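PDB 1W3W: annexin A8 from Homo sapiens, which binds calcium and acidic phospholipids and acts as an anticoagulant by indirectly inhibiting the thromboplastin-specific complex of the blood coagulation cascade. Local coordinates for residues R261-Y264 with A265-A269; T271-G274 with T275-R278. All coordinates share one frame; numbering follows the deposited sequence.

Interaction 1 (R261-Y264 with A265-A269). With CA (calcium ion), chain B.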
# COMPACT_ATOMS: atom_id res chain seq x y z
N ARG A 261 3.25 9.04 -1.62
CA ARG A 261 3.36 7.93 -2.54
C ARG A 261 2.58 8.21 -3.82
O ARG A 261 3.07 7.97 -4.92
CB ARG A 261 2.83 6.69 -1.85
CG ARG A 261 3.29 5.47 -2.46
CD ARG A 261 4.77 5.18 -2.26
NE ARG A 261 4.95 3.85 -2.79
CZ ARG A 261 5.93 3.46 -3.59
NH1 ARG A 261 6.92 4.28 -3.94
NH2 ARG A 261 5.93 2.22 -4.01
N LEU A 262 1.38 8.74 -3.67
CA LEU A 262 0.53 9.06 -4.81
C LEU A 262 1.14 10.20 -5.63
O LEU A 262 1.16 10.13 -6.85
CB LEU A 262 -0.87 9.42 -4.33
CG LEU A 262 -1.69 8.25 -3.76
CD1 LEU A 262 -2.96 8.77 -3.15
CD2 LEU A 262 -1.98 7.25 -4.85
N TYR A 263 1.64 11.23 -4.96
CA TYR A 263 2.31 12.36 -5.61
C TYR A 263 3.48 11.91 -6.48
O TYR A 263 3.61 12.34 -7.63
CB TYR A 263 2.81 13.35 -4.56
CG TYR A 263 3.53 14.57 -5.13
CD1 TYR A 263 2.82 15.60 -5.74
CD2 TYR A 263 4.92 14.67 -5.05
CE1 TYR A 263 3.48 16.71 -6.26
CE2 TYR A 263 5.59 15.79 -5.56
CZ TYR A 263 4.86 16.80 -6.16
OH TYR A 263 5.51 17.89 -6.67
N TYR A 264 4.33 11.04 -5.95
CA TYR A 264 5.51 10.62 -6.70
C TYR A 264 5.20 9.57 -7.76
O TYR A 264 5.96 9.43 -8.70
CB TYR A 264 6.64 10.20 -5.77
CG TYR A 264 7.36 11.40 -5.17
CD1 TYR A 264 7.24 11.70 -3.81
CD2 TYR A 264 8.13 12.25 -5.97
CE1 TYR A 264 7.89 12.81 -3.25
CE2 TYR A 264 8.77 13.37 -5.42
CZ TYR A 264 8.65 13.64 -4.06
OH TYR A 264 9.27 14.74 -3.51
N ALA A 265 4.06 8.90 -7.65
CA ALA A 265 3.55 8.06 -8.73
C ALA A 265 3.22 8.88 -9.98
O ALA A 265 3.23 8.35 -11.08
CB ALA A 265 2.32 7.31 -8.28
N MET A 266 2.89 10.16 -9.80
CA MET A 266 2.43 11.02 -10.89
C MET A 266 3.43 12.09 -11.30
O MET A 266 3.44 12.50 -12.46
CB MET A 266 1.09 11.66 -10.51
CG MET A 266 -0.07 10.68 -10.65
SD MET A 266 -1.68 11.32 -10.19
CE MET A 266 -1.51 11.52 -8.48
N LYS A 267 4.29 12.53 -10.39
CA LYS A 267 5.21 13.64 -10.64
C LYS A 267 6.18 13.32 -11.78
O LYS A 267 6.63 12.18 -11.91
CB LYS A 267 6.00 13.99 -9.37
CG LYS A 267 7.22 14.92 -9.56
CD LYS A 267 6.97 16.34 -9.08
CE LYS A 267 6.09 17.14 -10.04
NZ LYS A 267 6.88 18.14 -10.84
N GLY A 268 6.48 14.32 -12.61
CA GLY A 268 7.43 14.14 -13.70
C GLY A 268 6.87 13.31 -14.85
O GLY A 268 5.65 13.13 -14.96
N ALA A 269 7.77 12.80 -15.69
CA ALA A 269 7.38 12.13 -16.94
C ALA A 269 6.71 10.79 -16.69
O ALA A 269 7.19 9.99 -15.90
CB ALA A 269 8.60 11.94 -17.83
CA CA B . 3.39 12.28 -14.84
O HOH W 1 6.07 9.41 -11.98
O HOH W 2 3.38 14.68 -14.64

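Interaction 2 (T271-G274 with T275-R278)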
# COMPACT_ATOMS: atom_id res chain seq x y z
N THR A 271 3.64 7.94 -15.69
CA THR A 271 2.89 7.64 -14.48
C THR A 271 3.25 6.26 -14.00
O THR A 271 3.35 5.33 -14.81
CB THR A 271 1.38 7.71 -14.77
OG1 THR A 271 1.03 9.01 -15.25
CG2 THR A 271 0.55 7.56 -13.50
N ARG A 272 3.48 6.10 -12.71
CA ARG A 272 3.56 4.76 -12.15
C ARG A 272 2.16 4.29 -11.79
O ARG A 272 1.72 4.44 -10.64
CB ARG A 272 4.49 4.67 -10.94
CG ARG A 272 4.67 3.21 -10.42
CD ARG A 272 4.96 2.15 -11.52
NE ARG A 272 4.47 0.79 -11.26
CZ ARG A 272 3.85 -0.00 -12.16
NH1 ARG A 272 3.57 0.43 -13.39
NH2 ARG A 272 3.48 -1.24 -11.82
N ASP A 273 1.47 3.73 -12.78
CA ASP A 273 0.06 3.41 -12.67
C ASP A 273 -0.19 2.31 -11.64
O ASP A 273 -1.19 2.35 -10.97
CB ASP A 273 -0.52 3.01 -14.02
CG ASP A 273 -0.55 4.15 -14.98
OD1 ASP A 273 -1.33 5.11 -14.78
OD2 ASP A 273 0.22 4.20 -15.95
N GLY A 274 0.71 1.34 -11.54
CA GLY A 274 0.59 0.28 -10.54
C GLY A 274 0.48 0.84 -9.14
O GLY A 274 -0.37 0.42 -8.35
N THR A 275 1.32 1.83 -8.84
CA THR A 275 1.36 2.48 -7.54
C THR A 275 0.14 3.36 -7.28
O THR A 275 -0.38 3.40 -6.16
CB THR A 275 2.65 3.32 -7.44
OG1 THR A 275 3.75 2.42 -7.48
CG2 THR A 275 2.78 4.00 -6.10
N LEU A 276 -0.29 4.08 -8.30
CA LEU A 276 -1.51 4.87 -8.24
C LEU A 276 -2.73 3.99 -7.94
O LEU A 276 -3.51 4.25 -7.03
CB LEU A 276 -1.69 5.62 -9.56
CG LEU A 276 -2.84 6.61 -9.75
CD1 LEU A 276 -2.79 7.74 -8.73
CD2 LEU A 276 -2.75 7.16 -11.16
N ILE A 277 -2.89 2.92 -8.71
CA ILE A 277 -4.01 2.01 -8.55
C ILE A 277 -4.02 1.39 -7.16
O ILE A 277 -5.03 1.44 -6.46
CB ILE A 277 -3.97 0.92 -9.64
CG1 ILE A 277 -4.37 1.53 -11.00
CG2 ILE A 277 -4.84 -0.28 -9.25
CD1 ILE A 277 -4.04 0.66 -12.21
N ARG A 278 -2.89 0.83 -6.75
CA ARG A 278 -2.81 0.07 -5.51
C ARG A 278 -3.12 0.91 -4.29
O ARG A 278 -3.84 0.48 -3.39
CB ARG A 278 -1.42 -0.56 -5.36
CG ARG A 278 -1.25 -1.47 -4.16
CD ARG A 278 0.12 -2.15 -4.08
NE ARG A 278 1.18 -1.15 -4.17
CZ ARG A 278 1.93 -0.91 -5.25
NH1 ARG A 278 1.79 -1.59 -6.36
NH2 ARG A 278 2.83 0.05 -5.20
O HOH W 3 3.77 -0.89 -8.67

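Interaction 1 (R261-Y264 with A265-A269)
Lys267 runs beside the phenol of Tyr263, both side chains pointing the same way where helix 254-266 gives out into a calcium-binding loop. The lysine's CB lies above one face of the ring, toward its rim, while its CD comes within 3.2 Å of the Tyr263 OH. With CG anti to the backbone N in both residues (chi1 180° in Tyr263, 167° in Lys267), the two chains leave the helix end in step, and bends farther along the lysine lay its methylenes by the hydroxyl end. A long aliphatic stem with a charged tip suits this exposed place, since it can line an aromatic ring while its end leads away.

The tight part is the backbone turn. Tyr263 O accepts two hydrogen bonds: Lys267 N reaches it at 2.8 Å, nearly along the C=O axis, whereas Met266 N, at 3.2 Å, stands above the carbonyl plane. Ala265 N bonds to Arg261 O at 3.0 Å, and the small, buried Ala265 CB packs over the same turn. Met266 adds its CE, 3.4 Å from Leu262 O. On the looser, exposed side, Tyr264 and Lys267 barely touch, and a water lies near both Tyr264 O and Lys267 O and may bridge them.

Beyond the turn, Met266 O and Gly268 O bind the calcium ion, each at 2.4 Å; glycine readily adopts the positive phi of 73° needed there. Gly270 and Asp310 also bind the metal, as does a second water, an arrangement characteristic of annexin repeats. Around this helix end, Met266 packs on Leu303, Met306 and Ile307 of helix 303-310, Tyr263 stacks on Tyr299 of helix 288-299, and Arg261 leans on helix 273-283 while forming a salt bridge with Glu118.

Interaction 2 (T271-G274 with T275-R278)
The guanidinium of Arg272 turns one face to the backbone at the start of helix 273-283: Gly274 N lies 3.4 Å from its plane, over its centre, and the peptide there stands nearly upright to it; Thr275 N approaches obliquely. The Arg278 guanidinium has Gly274 O over one face and a water at its edge. That water accepts from Arg272 NE and, at 3.1 Å, from Arg278 NH1. With no side chain at Gly274, the Arg272 guanidinium can settle close over the backbone.

Arg272 and Thr275 cross at about a right angle, CG of the arginine meeting Thr275 OG1 at 3.2 Å. The threonine hydroxyl also takes a weak bond from Arg278 NH2. Beneath them the helix's first full bonds form: Leu276 N binds Arg272 O, the N-cap carbonyl, at 3.1 Å and in its plane, and Ile277 N meets Asp273 O at 2.9 Å. Leu276 CD2 touches CG2 of Thr271, whose OG1 is hydrogen-bonded to Asp310, a calcium ligand.

Arg278 forms salt bridges with Glu118 and Glu101; Asp273 forms one with Lys82 and a hydrogen bond with Tyr315 OH. The glutamates probably ease Arg278's nearness to Arg272, and the shared water probably helps screen them.

Interactions 1 and 2 follow one another along the chain within the fourth annexin repeat, their centres about 9 Å apart. Residues 261-269 end helix 254-266 and enter the calcium loop; residues 271-278 leave that loop and begin helix 273-283. The two helix ends are joined by a probable hydrogen bond from Arg272 N to Ala265 O, 2.8 Å, and by packing of Arg261 CG against Thr275 CG2. Two outside residues serve both interactions: Asp310 binds the metal held by interaction 1 and also pairs with interaction 2, and Glu118 of the second repeat pairs with an arginine of each, tying this helix pair to another repeat.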